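Local coordinates for protein endo-1,4-beta-xylanase D (Paenibacillus polymyxa, PDB 1W0N) that probably cleaves the beta-1,4 links of xylan and carries a calcium-dependent family 36 carbohydrate-binding module that probably holds the polysaccharide, at residues G24-K29 against L39-D44; D44-S49 against I109-T114; R62-N67 against K90-Q95; G69-D74 against W120-D125. One frame throughout, in Å; residues are numbered along the deposited sequence. Where two conformers were deposited one is given.

Contact 1: residues G24-K29 against L39-D44. With MG (magnesium ion), chain C.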
loop_
_atom_site.group_PDB
_atom_site.type_symbol
_atom_site.label_atom_id
_atom_site.label_comp_id
_atom_site.label_asym_id
_atom_site.label_seq_id
_atom_site.Cartn_x
_atom_site.Cartn_y
_atom_site.Cartn_z
ATOM N N GLY A 24 12.188 7.016 0.429
ATOM C CA GLY A 24 12.979 6.259 -0.529
ATOM C C GLY A 24 13.590 7.136 -1.602
ATOM O O GLY A 24 13.312 8.333 -1.735
ATOM N N THR A 25 14.418 6.515 -2.430
ATOM C CA THR A 25 15.135 7.209 -3.487
ATOM C C THR A 25 14.237 7.799 -4.545
ATOM O O THR A 25 14.524 8.891 -5.060
ATOM C CB THR A 25 16.154 6.266 -4.127
ATOM O OG1 THR A 25 17.112 5.896 -3.145
ATOM C CG2 THR A 25 16.954 6.943 -5.254
ATOM N N TYR A 26 13.180 7.080 -4.912
ATOM C CA TYR A 26 12.442 7.432 -6.114
ATOM C C TYR A 26 10.993 7.827 -5.857
ATOM O O TYR A 26 10.387 8.493 -6.714
ATOM C CB TYR A 26 12.423 6.252 -7.100
ATOM C CG TYR A 26 13.776 5.789 -7.493
ATOM C CD1 TYR A 26 14.525 6.444 -8.480
ATOM C CD2 TYR A 26 14.347 4.669 -6.881
ATOM C CE1 TYR A 26 15.766 6.005 -8.842
ATOM C CE2 TYR A 26 15.589 4.223 -7.224
ATOM C CZ TYR A 26 16.298 4.865 -8.209
ATOM O OH TYR A 26 17.518 4.395 -8.538
ATOM N N ALA A 27 10.399 7.392 -4.743
ATOM C CA ALA A 27 8.958 7.522 -4.562
ATOM C C ALA A 27 8.533 8.983 -4.592
ATOM O O ALA A 27 9.232 9.871 -4.082
ATOM C CB ALA A 27 8.536 6.900 -3.257
ATOM N N GLY A 28 7.355 9.223 -5.141
ATOM C CA GLY A 28 6.811 10.564 -5.197
ATOM C C GLY A 28 5.351 10.568 -5.544
ATOM O O GLY A 28 4.804 9.587 -6.073
ATOM N N LYS A 29 4.707 11.694 -5.261
ATOM C CA LYS A 29 3.317 11.903 -5.602
ATOM C C LYS A 29 3.113 11.830 -7.109
ATOM O O LYS A 29 3.934 12.316 -7.886
ATOM C CB LYS A 29 2.836 13.264 -5.103
ATOM C CG LYS A 29 2.745 13.425 -3.621
ATOM C CD LYS A 29 2.180 14.787 -3.250
ATOM C CE LYS A 29 2.182 15.070 -1.775
ATOM N NZ LYS A 29 1.428 16.302 -1.445
ATOM N N LEU A 39 5.691 3.849 -6.302
ATOM C CA LEU A 39 6.775 3.095 -5.677
ATOM C C LEU A 39 7.523 2.358 -6.787
ATOM O O LEU A 39 6.897 1.627 -7.578
ATOM C CB LEU A 39 6.207 2.082 -4.686
ATOM C CG LEU A 39 5.276 2.641 -3.609
ATOM C CD1 LEU A 39 4.646 1.501 -2.834
ATOM C CD2 LEU A 39 5.995 3.600 -2.681
ATOM N N TYR A 40 8.833 2.555 -6.857
ATOM C CA TYR A 40 9.623 2.100 -8.000
ATOM C C TYR A 40 10.715 1.100 -7.670
ATOM O O TYR A 40 11.152 0.325 -8.544
ATOM C CB TYR A 40 10.323 3.277 -8.693
ATOM C CG TYR A 40 9.422 4.428 -9.094
ATOM C CD1 TYR A 40 8.848 4.493 -10.359
ATOM C CD2 TYR A 40 9.194 5.489 -8.228
ATOM C CE1 TYR A 40 8.089 5.590 -10.743
ATOM C CE2 TYR A 40 8.442 6.595 -8.605
ATOM C CZ TYR A 40 7.896 6.639 -9.868
ATOM O OH TYR A 40 7.164 7.741 -10.265
ATOM N N ALA A 41 11.252 1.150 -6.450
ATOM C CA ALA A 41 12.415 0.358 -6.098
ATOM C C ALA A 41 12.349 -0.022 -4.648
ATOM O O ALA A 41 11.521 0.489 -3.884
ATOM C CB ALA A 41 13.672 1.140 -6.379
ATOM N N ASN A 42 13.136 -0.975 -4.211
ATOM C CA ASN A 42 12.972 -1.516 -2.894
ATOM C C ASN A 42 12.791 -0.650 -1.583
ATOM O O ASN A 42 11.958 -1.045 -0.775
ATOM C CB ASN A 42 14.088 -2.563 -2.718
ATOM C CG ASN A 42 13.681 -3.911 -3.260
ATOM O OD1 ASN A 42 14.502 -4.855 -3.243
ATOM N ND2 ASN A 42 12.449 -4.069 -3.687
ATOM N N ALA A 43 13.506 0.397 -1.199
ATOM C CA ALA A 43 13.581 1.445 -0.206
ATOM C C ALA A 43 12.507 2.489 -0.379
ATOM O O ALA A 43 12.326 3.315 0.500
ATOM C CB ALA A 43 14.930 2.102 -0.160
ATOM N N ASP A 44 11.704 2.456 -1.488
ATOM C CA ASP A 44 10.557 3.326 -1.596
ATOM C C ASP A 44 9.455 2.887 -0.648
ATOM O O ASP A 44 9.236 1.688 -0.457
ATOM C CB ASP A 44 10.010 3.326 -3.035
ATOM C CG ASP A 44 10.894 4.077 -4.021
ATOM O OD1 ASP A 44 11.750 4.901 -3.584
ATOM O OD2 ASP A 44 10.706 3.858 -5.246
HETATM MG MG MG C . 10.821 -0.578 -10.373
HETATM O O HOH W 1 14.339 3.872 -3.069
HETATM O O HOH W 2 11.314 1.084 -11.523
HETATM O O HOH W 3 12.782 -1.186 -10.313
HETATM O O HOH W 4 10.586 -1.686 -12.150
HETATM O O HOH W 5 10.116 -2.268 -9.432
#
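Beside the magnesium site of the module, the buried carboxylate of Asp-44 ties the loop 39-44 to the loop through Tyr-26 and Ala-27. OD1 of Asp-44 takes a straight bond (160°) from Tyr-26 N at 2.9 Å, through the lone pair on the side of the other oxygen, and a weak one from Ala-27 N. Water 1 donates to the same OD1 and accepts from Thr-25 N. OD2 turns back on its own loop: Tyr-40 N donates to the anti lone pair of Asp-44 OD2 at 2.8 Å, and Ala-41 N meets that oxygen from above the carboxylate plane. The tyrosines also touch, Tyr-26 CB lying 3.5 Å from Tyr-40 CD2, while Tyr-26 CD2 comes within 3.6 Å of Ala-41 CB. Tyr-40 O is a magnesium ligand at 2.1 Å, and Asp-121 supplies another. An alanine at Asp-44 would probably leave the N-H groups of Tyr-26, Tyr-40 and Ala-41 without their acceptor and the metal-bearing loop less firmly set. With amide donors gathered about both oxygens, the carboxylate is likely to stay ionised, and the peptide whose Tyr-40 O binds magnesium is held by its own N-H, that of Ala-41.

Contact 2: residues D44-S49 against I109-T114; sequences DYVSYS and IKLALT
In the five-stranded sheet of the module, Val-46 and Tyr-48 on strand 45-49 pair with Leu-111 and Ile-109 on strand 109-113, the two running antiparallel with axes 4.7 Å apart. Val-46 and Leu-111 form a hydrogen-bonded pair: Val-46 N lies 3.0 Å from Leu-111 O, and Leu-111 N lies 2.9 Å from Val-46 O. Tyr-48 and Ile-109 repeat the pattern, and the bond from Ile-109 N to Tyr-48 O, 2.8 Å, is almost straight at 175°. Between them Ser-47 and Lys-110 make a non-hydrogen-bonded pair, where Ser-47 CA approaches Ile-109 O in a CA-H...O contact. On the face shared by Val-46, Leu-111, Tyr-48 and Ile-109, Val-46 CG2 rests 3.8 Å from Leu-111 CB. The Tyr-48 side chain lies beside that of Ile-109 and points the same way; chi1 of 78° sets its CG between the backbone N and carbonyl carbon, and CE1 reaches Ile-109 CB at 3.6 Å. Its OH is hydrogen-bonded to Gln-50 OE1. An alanine in place of Tyr-48 would probably uncover one flank of Ile-109 and leave Gln-50 OE1 without its hydroxyl partner. This same face meets strand 122-130 of the second sheet, with Leu-111 on Val-124 and Ile-109 on Phe-129, the facing-sheet core expected of the beta-sandwich (jelly-roll) fold of carbohydrate-binding modules.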
loop_
_atom_site.group_PDB
_atom_site.type_symbol
_atom_site.label_atom_id
_atom_site.label_comp_id
_atom_site.label_asym_id
_atom_site.label_seq_id
_atom_site.Cartn_x
_atom_site.Cartn_y
_atom_site.Cartn_z
ATOM N N ASP A 44 11.704 2.456 -1.488
ATOM C CA ASP A 44 10.557 3.326 -1.596
ATOM C C ASP A 44 9.455 2.887 -0.648
ATOM O O ASP A 44 9.236 1.688 -0.457
ATOM C CB ASP A 44 10.010 3.326 -3.035
ATOM C CG ASP A 44 10.894 4.077 -4.021
ATOM O OD1 ASP A 44 11.750 4.901 -3.584
ATOM O OD2 ASP A 44 10.706 3.858 -5.246
ATOM N N TYR A 45 8.734 3.823 -0.064
ATOM C CA TYR A 45 7.591 3.467 0.781
ATOM C C TYR A 45 6.669 4.653 0.945
ATOM O O TYR A 45 7.054 5.802 0.735
ATOM C CB TYR A 45 8.061 2.978 2.183
ATOM C CG TYR A 45 8.728 4.055 3.021
ATOM C CD1 TYR A 45 10.089 4.285 2.962
ATOM C CD2 TYR A 45 7.964 4.850 3.856
ATOM C CE1 TYR A 45 10.690 5.282 3.735
ATOM C CE2 TYR A 45 8.541 5.853 4.616
ATOM C CZ TYR A 45 9.912 6.073 4.588
ATOM O OH TYR A 45 10.486 7.036 5.333
ATOM N N VAL A 46 5.428 4.339 1.381
ATOM C CA VAL A 46 4.568 5.316 2.032
ATOM C C VAL A 46 4.202 4.783 3.403
ATOM O O VAL A 46 4.055 3.563 3.585
ATOM C CB VAL A 46 3.270 5.648 1.244
ATOM C CG1 VAL A 46 3.617 6.410 -0.022
ATOM C CG2 VAL A 46 2.458 4.406 0.917
ATOM N N SER A 47 4.050 5.675 4.380
ATOM C CA SER A 47 3.703 5.238 5.719
ATOM C C SER A 47 2.958 6.301 6.488
ATOM O O SER A 47 3.064 7.496 6.209
ATOM C CB SER A 47 4.930 4.820 6.502
ATOM O OG SER A 47 5.767 5.917 6.759
ATOM N N TYR A 48 2.212 5.861 7.501
ATOM C CA TYR A 48 1.589 6.768 8.447
ATOM C C TYR A 48 1.255 5.957 9.695
ATOM O O TYR A 48 1.317 4.733 9.700
ATOM C CB TYR A 48 0.336 7.451 7.854
ATOM C CG TYR A 48 -0.876 6.590 7.836
ATOM C CD1 TYR A 48 -1.047 5.573 6.900
ATOM C CD2 TYR A 48 -1.845 6.743 8.827
ATOM C CE1 TYR A 48 -2.162 4.742 6.958
ATOM C CE2 TYR A 48 -2.953 5.925 8.886
ATOM C CZ TYR A 48 -3.112 4.912 7.956
ATOM O OH TYR A 48 -4.191 4.081 7.981
ATOM N N SER A 49 0.899 6.657 10.782
ATOM C CA SER A 49 0.542 6.004 12.024
ATOM C C SER A 49 -0.964 5.929 12.174
ATOM O O SER A 49 -1.655 6.939 12.064
ATOM C CB SER A 49 1.125 6.777 13.210
ATOM O OG SER A 49 2.509 6.721 13.188
ATOM N N ILE A 109 1.639 1.974 9.621
ATOM C CA ILE A 109 1.155 1.339 8.407
ATOM C C ILE A 109 2.119 1.714 7.299
ATOM O O ILE A 109 2.400 2.910 7.107
ATOM C CB ILE A 109 -0.257 1.848 8.052
ATOM C CG1 ILE A 109 -1.215 1.768 9.239
ATOM C CG2 ILE A 109 -0.804 1.109 6.829
ATOM C CD1 ILE A 109 -1.339 0.417 9.888
ATOM N N LYS A 110 2.656 0.738 6.588
ATOM C CA LYS A 110 3.609 1.006 5.517
ATOM C C LYS A 110 3.243 0.168 4.301
ATOM O O LYS A 110 2.891 -1.016 4.428
ATOM C CB LYS A 110 5.018 0.716 5.990
ATOM C CG LYS A 110 6.109 0.933 4.961
ATOM C CD LYS A 110 7.482 0.802 5.513
ATOM C CE LYS A 110 7.869 -0.555 5.847
ATOM N NZ LYS A 110 9.300 -0.530 6.186
ATOM N N LEU A 111 3.327 0.787 3.125
ATOM C CA LEU A 111 3.235 0.080 1.853
ATOM C C LEU A 111 4.578 0.230 1.146
ATOM O O LEU A 111 5.146 1.338 1.061
ATOM C CB LEU A 111 2.109 0.665 0.995
ATOM C CG LEU A 111 0.696 0.473 1.552
ATOM C CD1 LEU A 111 -0.297 1.409 0.857
ATOM C CD2 LEU A 111 0.212 -0.963 1.411
ATOM N N ALA A 112 5.104 -0.866 0.613
ATOM C CA ALA A 112 6.403 -0.881 -0.105
ATOM C C ALA A 112 6.365 -1.978 -1.118
ATOM O O ALA A 112 5.652 -2.958 -0.954
ATOM C CB ALA A 112 7.552 -1.107 0.852
ATOM N N LEU A 113 7.127 -1.912 -2.209
ATOM C CA LEU A 113 7.193 -3.022 -3.156
ATOM C C LEU A 113 7.662 -4.294 -2.476
ATOM O O LEU A 113 8.580 -4.271 -1.651
ATOM C CB LEU A 113 8.115 -2.698 -4.321
ATOM C CG LEU A 113 7.666 -1.604 -5.280
ATOM C CD1 LEU A 113 8.699 -1.363 -6.338
ATOM C CD2 LEU A 113 6.364 -1.889 -5.914
ATOM N N THR A 114 7.078 -5.424 -2.864
ATOM C CA THR A 114 7.477 -6.716 -2.356
ATOM C C THR A 114 8.945 -7.082 -2.761
ATOM O O THR A 114 9.660 -7.697 -2.007
ATOM C CB THR A 114 6.384 -7.754 -2.821
ATOM O OG1 THR A 114 5.088 -7.385 -2.418
ATOM C CG2 THR A 114 6.619 -9.135 -2.355
HETATM O O HOH W 6 8.875 0.141 -2.607
HETATM O O HOH W 7 9.661 -0.385 -2.040
#

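Contact 3: residues R62-N67 against K90-Q95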
loop_
_atom_site.group_PDB
_atom_site.type_symbol
_atom_site.label_atom_id
_atom_site.label_comp_id
_atom_site.label_asym_id
_atom_site.label_seq_id
_atom_site.Cartn_x
_atom_site.Cartn_y
_atom_site.Cartn_z
ATOM N N ARG A 62 -6.520 0.570 -3.406
ATOM C CA ARG A 62 -6.698 0.792 -4.829
ATOM C C ARG A 62 -5.332 1.136 -5.421
ATOM O O ARG A 62 -4.636 2.014 -4.907
ATOM C CB ARG A 62 -7.704 1.910 -5.102
ATOM C CG ARG A 62 -7.946 2.124 -6.583
ATOM C CD ARG A 62 -9.141 3.012 -6.850
ATOM N NE ARG A 62 -9.489 3.069 -8.264
ATOM C CZ ARG A 62 -9.371 4.124 -9.073
ATOM N NH1 ARG A 62 -8.793 5.252 -8.677
ATOM N NH2 ARG A 62 -9.843 4.041 -10.327
ATOM N N GLY A 63 -4.953 0.406 -6.467
ATOM C CA GLY A 63 -3.642 0.565 -7.053
ATOM C C GLY A 63 -3.625 0.115 -8.501
ATOM O O GLY A 63 -4.627 -0.347 -9.042
ATOM N N ALA A 64 -2.447 0.255 -9.115
ATOM C CA ALA A 64 -2.250 -0.157 -10.500
ATOM C C ALA A 64 -0.784 -0.455 -10.712
ATOM O O ALA A 64 0.072 -0.053 -9.919
ATOM C CB ALA A 64 -2.717 0.938 -11.470
ATOM N N SER A 65 -0.488 -1.160 -11.807
ATOM C CA SER A 65 0.874 -1.383 -12.242
ATOM C C SER A 65 1.283 -0.340 -13.284
ATOM O O SER A 65 0.446 0.163 -14.042
ATOM C CB SER A 65 0.953 -2.774 -12.873
ATOM O OG SER A 65 2.275 -3.029 -13.322
ATOM N N SER A 66 2.587 -0.087 -13.351
ATOM C CA SER A 66 3.150 0.718 -14.419
ATOM C C SER A 66 3.084 0.043 -15.783
ATOM O O SER A 66 3.255 0.711 -16.801
ATOM C CB SER A 66 4.600 1.072 -14.091
ATOM O OG SER A 66 5.398 -0.092 -13.932
ATOM N N ASN A 67 2.853 -1.276 -15.796
ATOM C CA ASN A 67 2.926 -2.040 -17.030
ATOM C C ASN A 67 1.765 -3.027 -17.091
ATOM O O ASN A 67 0.966 -3.154 -16.163
ATOM C CB ASN A 67 4.286 -2.749 -17.100
ATOM C CG ASN A 67 5.417 -1.803 -17.448
ATOM O OD1 ASN A 67 6.030 -1.952 -18.547
ATOM N ND2 ASN A 67 5.773 -0.908 -16.596
ATOM N N LYS A 90 -2.459 -2.060 -16.169
ATOM C CA LYS A 90 -2.429 -0.596 -16.056
ATOM C C LYS A 90 -3.720 -0.020 -15.466
ATOM O O LYS A 90 -3.720 1.115 -14.994
ATOM C CB LYS A 90 -2.160 -0.006 -17.430
ATOM C CG LYS A 90 -0.803 -0.420 -18.004
ATOM C CD LYS A 90 -0.606 0.061 -19.441
ATOM C CE LYS A 90 -0.204 1.424 -19.473
ATOM N NZ LYS A 90 1.118 1.585 -18.832
ATOM N N THR A 91 -4.813 -0.770 -15.501
ATOM C CA THR A 91 -6.083 -0.250 -15.018
ATOM C C THR A 91 -6.173 -0.427 -13.512
ATOM O O THR A 91 -5.983 -1.555 -13.013
ATOM C CB THR A 91 -7.230 -0.942 -15.734
ATOM O OG1 THR A 91 -7.100 -0.620 -17.124
ATOM C CG2 THR A 91 -8.579 -0.433 -15.258
ATOM N N PRO A 92 -6.476 0.629 -12.765
ATOM C CA PRO A 92 -6.596 0.482 -11.312
ATOM C C PRO A 92 -7.652 -0.535 -10.899
ATOM O O PRO A 92 -8.731 -0.607 -11.489
ATOM C CB PRO A 92 -6.987 1.885 -10.832
ATOM C CG PRO A 92 -6.436 2.807 -11.911
ATOM C CD PRO A 92 -6.649 2.036 -13.191
ATOM N N THR A 93 -7.343 -1.268 -9.832
ATOM C CA THR A 93 -8.312 -2.110 -9.164
ATOM C C THR A 93 -8.165 -1.954 -7.656
ATOM O O THR A 93 -7.144 -1.504 -7.156
ATOM C CB THR A 93 -8.177 -3.608 -9.499
ATOM O OG1 THR A 93 -6.962 -4.128 -8.941
ATOM C CG2 THR A 93 -8.170 -3.901 -11.007
ATOM N N VAL A 94 -9.227 -2.387 -6.950
ATOM C CA VAL A 94 -9.191 -2.495 -5.512
ATOM C C VAL A 94 -8.826 -3.947 -5.164
ATOM O O VAL A 94 -9.527 -4.889 -5.558
ATOM C CB VAL A 94 -10.537 -2.096 -4.878
ATOM C CG1 VAL A 94 -10.534 -2.348 -3.377
ATOM C CG2 VAL A 94 -10.870 -0.633 -5.175
ATOM N N GLN A 95 -7.730 -4.103 -4.437
ATOM C CA GLN A 95 -7.262 -5.398 -3.963
ATOM C C GLN A 95 -7.438 -5.443 -2.451
ATOM O O GLN A 95 -7.421 -4.414 -1.782
ATOM C CB GLN A 95 -5.806 -5.603 -4.374
ATOM C CG GLN A 95 -5.625 -5.660 -5.886
ATOM C CD GLN A 95 -6.232 -6.899 -6.515
ATOM O OE1 GLN A 95 -6.178 -8.002 -5.923
ATOM N NE2 GLN A 95 -6.763 -6.759 -7.703
HETATM O O HOH W 8 0.233 2.133 -16.020
#
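Backbone hydrogen bonds join Gly-63 and Thr-93 in both directions: Gly-63 N reaches Thr-93 O at 3.0 Å, and Thr-93 N reaches Gly-63 O at the same length. CA-H...O contacts flank this pair, from Arg-62 CA to Thr-93 O and, at 3.1 Å, from Pro-92 CA to Gly-63 O. Side-chain contact centres on Pro-92: its CB lies over one face of the Arg-62 guanidinium, offset toward the rim and 3.6 Å from Arg-62 NH2, while Pro-92 CG lies 4.2 Å from Ala-64 CB. CG of Arg-62 is anti to the backbone N (chi1 -178°) and the chain is extended from CG to NE, which carries the guanidinium to Pro-92 CB; NH1 makes a salt bridge to Asp-125 OD2, whose other carboxylate oxygen binds calcium. The two strands are neighbours in the six-stranded antiparallel sheet of the beta-sandwich, and their N-to-C directions are 115° apart in the short segments, far from the 180° of a flat antiparallel pair. Around the end of strand 62-65 the contacts are polar. Lys-90 bends at chi3 and chi4, and its NZ makes a weak bond of 3.1 Å to Ser-66 O; water 8 also bridges Lys-90 NZ and Ser-65 O. Ser-65 OG accepts from Asn-67 N at 3.1 Å, forming an ST turn, and is bonded to Gly-69 O as well. Asn-67 ND2 in turn donates to Ser-66 OG, also bonded to Asp-121 N.

Contact 4: residues G69-D74 against W120-D125. With CA (calcium ion), chain B; MG (magnesium ion), chain C.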
loop_
_atom_site.group_PDB
_atom_site.type_symbol
_atom_site.label_atom_id
_atom_site.label_comp_id
_atom_site.label_asym_id
_atom_site.label_seq_id
_atom_site.Cartn_x
_atom_site.Cartn_y
_atom_site.Cartn_z
ATOM N N GLY A 69 2.038 -6.124 -16.876
ATOM C CA GLY A 69 2.294 -7.161 -15.915
ATOM C C GLY A 69 2.140 -6.723 -14.464
ATOM O O GLY A 69 1.481 -5.724 -14.148
ATOM N N THR A 70 2.745 -7.502 -13.576
ATOM C CA THR A 70 2.442 -7.447 -12.156
ATOM C C THR A 70 3.367 -6.521 -11.385
ATOM O O THR A 70 4.583 -6.542 -11.557
ATOM C CB THR A 70 2.599 -8.866 -11.588
ATOM O OG1 THR A 70 1.729 -9.754 -12.293
ATOM C CG2 THR A 70 2.259 -8.931 -10.107
ATOM N N ALA A 71 2.738 -5.736 -10.498
ATOM C CA ALA A 71 3.421 -5.011 -9.435
ATOM C C ALA A 71 2.855 -5.543 -8.111
ATOM O O ALA A 71 1.661 -5.763 -7.996
ATOM C CB ALA A 71 3.156 -3.518 -9.557
ATOM N N LYS A 72 3.724 -5.801 -7.152
ATOM C CA LYS A 72 3.292 -6.324 -5.860
ATOM C C LYS A 72 3.717 -5.370 -4.759
ATOM O O LYS A 72 4.840 -4.890 -4.749
ATOM C CB LYS A 72 3.835 -7.724 -5.592
ATOM C CG LYS A 72 2.978 -8.821 -6.304
ATOM C CD LYS A 72 3.443 -10.165 -5.954
ATOM C CE LYS A 72 2.502 -11.187 -6.359
ATOM N NZ LYS A 72 1.917 -11.767 -5.145
ATOM N N VAL A 73 2.787 -5.133 -3.825
ATOM C CA VAL A 73 2.975 -4.185 -2.742
ATOM C C VAL A 73 2.756 -4.881 -1.398
ATOM O O VAL A 73 1.650 -5.361 -1.137
ATOM C CB VAL A 73 1.992 -3.001 -2.888
ATOM C CG1 VAL A 73 2.144 -2.015 -1.748
ATOM C CG2 VAL A 73 2.181 -2.299 -4.228
ATOM N N ASP A 74 3.794 -4.914 -0.569
ATOM C CA ASP A 74 3.663 -5.417 0.795
ATOM C C ASP A 74 2.934 -4.411 1.679
ATOM O O ASP A 74 3.168 -3.200 1.588
ATOM C CB ASP A 74 5.036 -5.636 1.417
ATOM C CG ASP A 74 5.745 -6.899 0.953
ATOM O OD1 ASP A 74 5.119 -7.752 0.336
ATOM O OD2 ASP A 74 6.959 -7.052 1.236
ATOM N N TRP A 120 7.051 -4.888 -11.613
ATOM C CA TRP A 120 6.913 -3.559 -12.147
ATOM C C TRP A 120 6.680 -2.586 -10.990
ATOM O O TRP A 120 6.782 -2.917 -9.820
ATOM C CB TRP A 120 5.796 -3.562 -13.187
ATOM C CG TRP A 120 6.148 -4.374 -14.391
ATOM C CD1 TRP A 120 5.607 -5.551 -14.763
ATOM C CD2 TRP A 120 7.156 -4.056 -15.354
ATOM N NE1 TRP A 120 6.195 -5.993 -15.911
ATOM C CE2 TRP A 120 7.163 -5.096 -16.289
ATOM C CE3 TRP A 120 8.053 -2.990 -15.515
ATOM C CZ2 TRP A 120 8.037 -5.106 -17.402
ATOM C CZ3 TRP A 120 8.910 -3.011 -16.591
ATOM C CH2 TRP A 120 8.893 -4.062 -17.521
ATOM N N ASP A 121 6.412 -1.346 -11.344
ATOM C CA ASP A 121 6.230 -0.305 -10.353
ATOM C C ASP A 121 4.770 -0.212 -9.975
ATOM O O ASP A 121 3.885 -0.531 -10.771
ATOM C CB ASP A 121 6.780 0.995 -10.905
ATOM C CG ASP A 121 8.249 0.858 -11.239
ATOM O OD1 ASP A 121 8.927 0.133 -10.467
ATOM O OD2 ASP A 121 8.730 1.452 -12.235
ATOM N N ALA A 122 4.531 0.181 -8.720
ATOM C CA ALA A 122 3.175 0.251 -8.200
ATOM C C ALA A 122 2.730 1.689 -8.029
ATOM O O ALA A 122 3.451 2.522 -7.469
ATOM C CB ALA A 122 3.059 -0.453 -6.866
ATOM N N TYR A 123 1.520 1.951 -8.471
ATOM C CA TYR A 123 0.828 3.190 -8.196
ATOM C C TYR A 123 -0.189 2.893 -7.105
ATOM O O TYR A 123 -0.972 1.935 -7.235
ATOM C CB TYR A 123 0.139 3.669 -9.463
ATOM C CG TYR A 123 1.048 3.825 -10.665
ATOM C CD1 TYR A 123 2.280 4.452 -10.572
ATOM C CD2 TYR A 123 0.638 3.391 -11.917
ATOM C CE1 TYR A 123 3.092 4.630 -11.689
ATOM C CE2 TYR A 123 1.422 3.585 -13.043
ATOM C CZ TYR A 123 2.649 4.207 -12.924
ATOM O OH TYR A 123 3.433 4.415 -14.031
ATOM N N VAL A 124 -0.210 3.751 -6.079
ATOM C CA VAL A 124 -1.054 3.514 -4.905
ATOM C C VAL A 124 -1.963 4.715 -4.758
ATOM O O VAL A 124 -1.476 5.864 -4.722
ATOM C CB VAL A 124 -0.144 3.363 -3.653
ATOM C CG1 VAL A 124 -0.973 3.065 -2.451
ATOM C CG2 VAL A 124 0.854 2.213 -3.837
ATOM N N ASP A 125 -3.262 4.461 -4.676
ATOM C CA ASP A 125 -4.247 5.549 -4.591
ATOM C C ASP A 125 -4.614 5.845 -3.129
ATOM O O ASP A 125 -4.500 6.987 -2.666
ATOM C CB ASP A 125 -5.467 5.144 -5.423
ATOM C CG ASP A 125 -6.542 6.206 -5.529
ATOM O OD1 ASP A 125 -6.379 7.284 -4.926
ATOM O OD2 ASP A 125 -7.566 5.952 -6.206
HETATM CA CA CA B . -5.457 9.042 -3.797
HETATM MG MG MG C . 10.821 -0.578 -10.373
HETATM O O HOH W 2 11.314 1.084 -11.523
HETATM O O HOH W 9 -7.301 10.159 -4.890
HETATM O O HOH W 3 12.782 -1.186 -10.313
HETATM O O HOH W 4 10.586 -1.686 -12.150
HETATM O O HOH W 5 10.116 -2.268 -9.432
#
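Val-73 presses its CG2 against the methyl of Ala-122, with Val-73 CG2 only 3.3 Å from Ala-122 CB, tighter than ordinary van der Waals contact. The branch is placed by chi1 of 178°, which turns CG1 anti to the backbone N and puts CG2 beside that nitrogen. Next to it Ala-71 CB meets a backbone oxygen, Asp-121 O, at 3.3 Å and the methyl carbon Ala-122 CB at 4.1 Å. Strand 70-77 belongs to the five-stranded sheet and strand 122-130 to the six-stranded one, so these small side chains meet between the two sheets of the sandwich, with Leu-111 touching Val-73 and Leu-113 touching Ala-122. At the end nearer the magnesium, Trp-120 N donates to Thr-70 O over 3.0 Å, from a position tilted 19° out of the carbonyl plane. The indole leans on the same segment: Trp-120 CD1 is 3.5 Å from Thr-70 O, Thr-70 N lies in plane at the ring's edge, and Gly-69 has no side chain to crowd NE1. Asp-121 points away from segment 69-74, and its OD1 binds magnesium at 2.0 Å, while OD2 accepts from water 2, itself a ligand of the ion. Further along, Asp-125 gives the calcium both OD1 and its own carbonyl O, with Glu-16, Glu-18 and Asp-35 completing the protein's share of the site.

How the contacts relate
Contact 1 closes first along the chain; contact 3 is nested within the span of contact 2, and contact 4 alternates with both 2 and 3. Contact 2 lies within the five-stranded sheet, contact 3 within the six-stranded sheet, and contact 4 bridges them, about 12 Å from contact 2 and 7 Å from contact 3, centre to centre. Contacts 1 and 4 share the magnesium and four of its waters, their centres about 11 Å apart, while Asp-44 is common to contacts 1 and 2. Contacts 1 and 3, about 17 Å apart centre to centre, do not touch. The magnesium site thus sits where loops joined to both sheets meet, consistent with a probable sugar-binding surface carried on the sandwich.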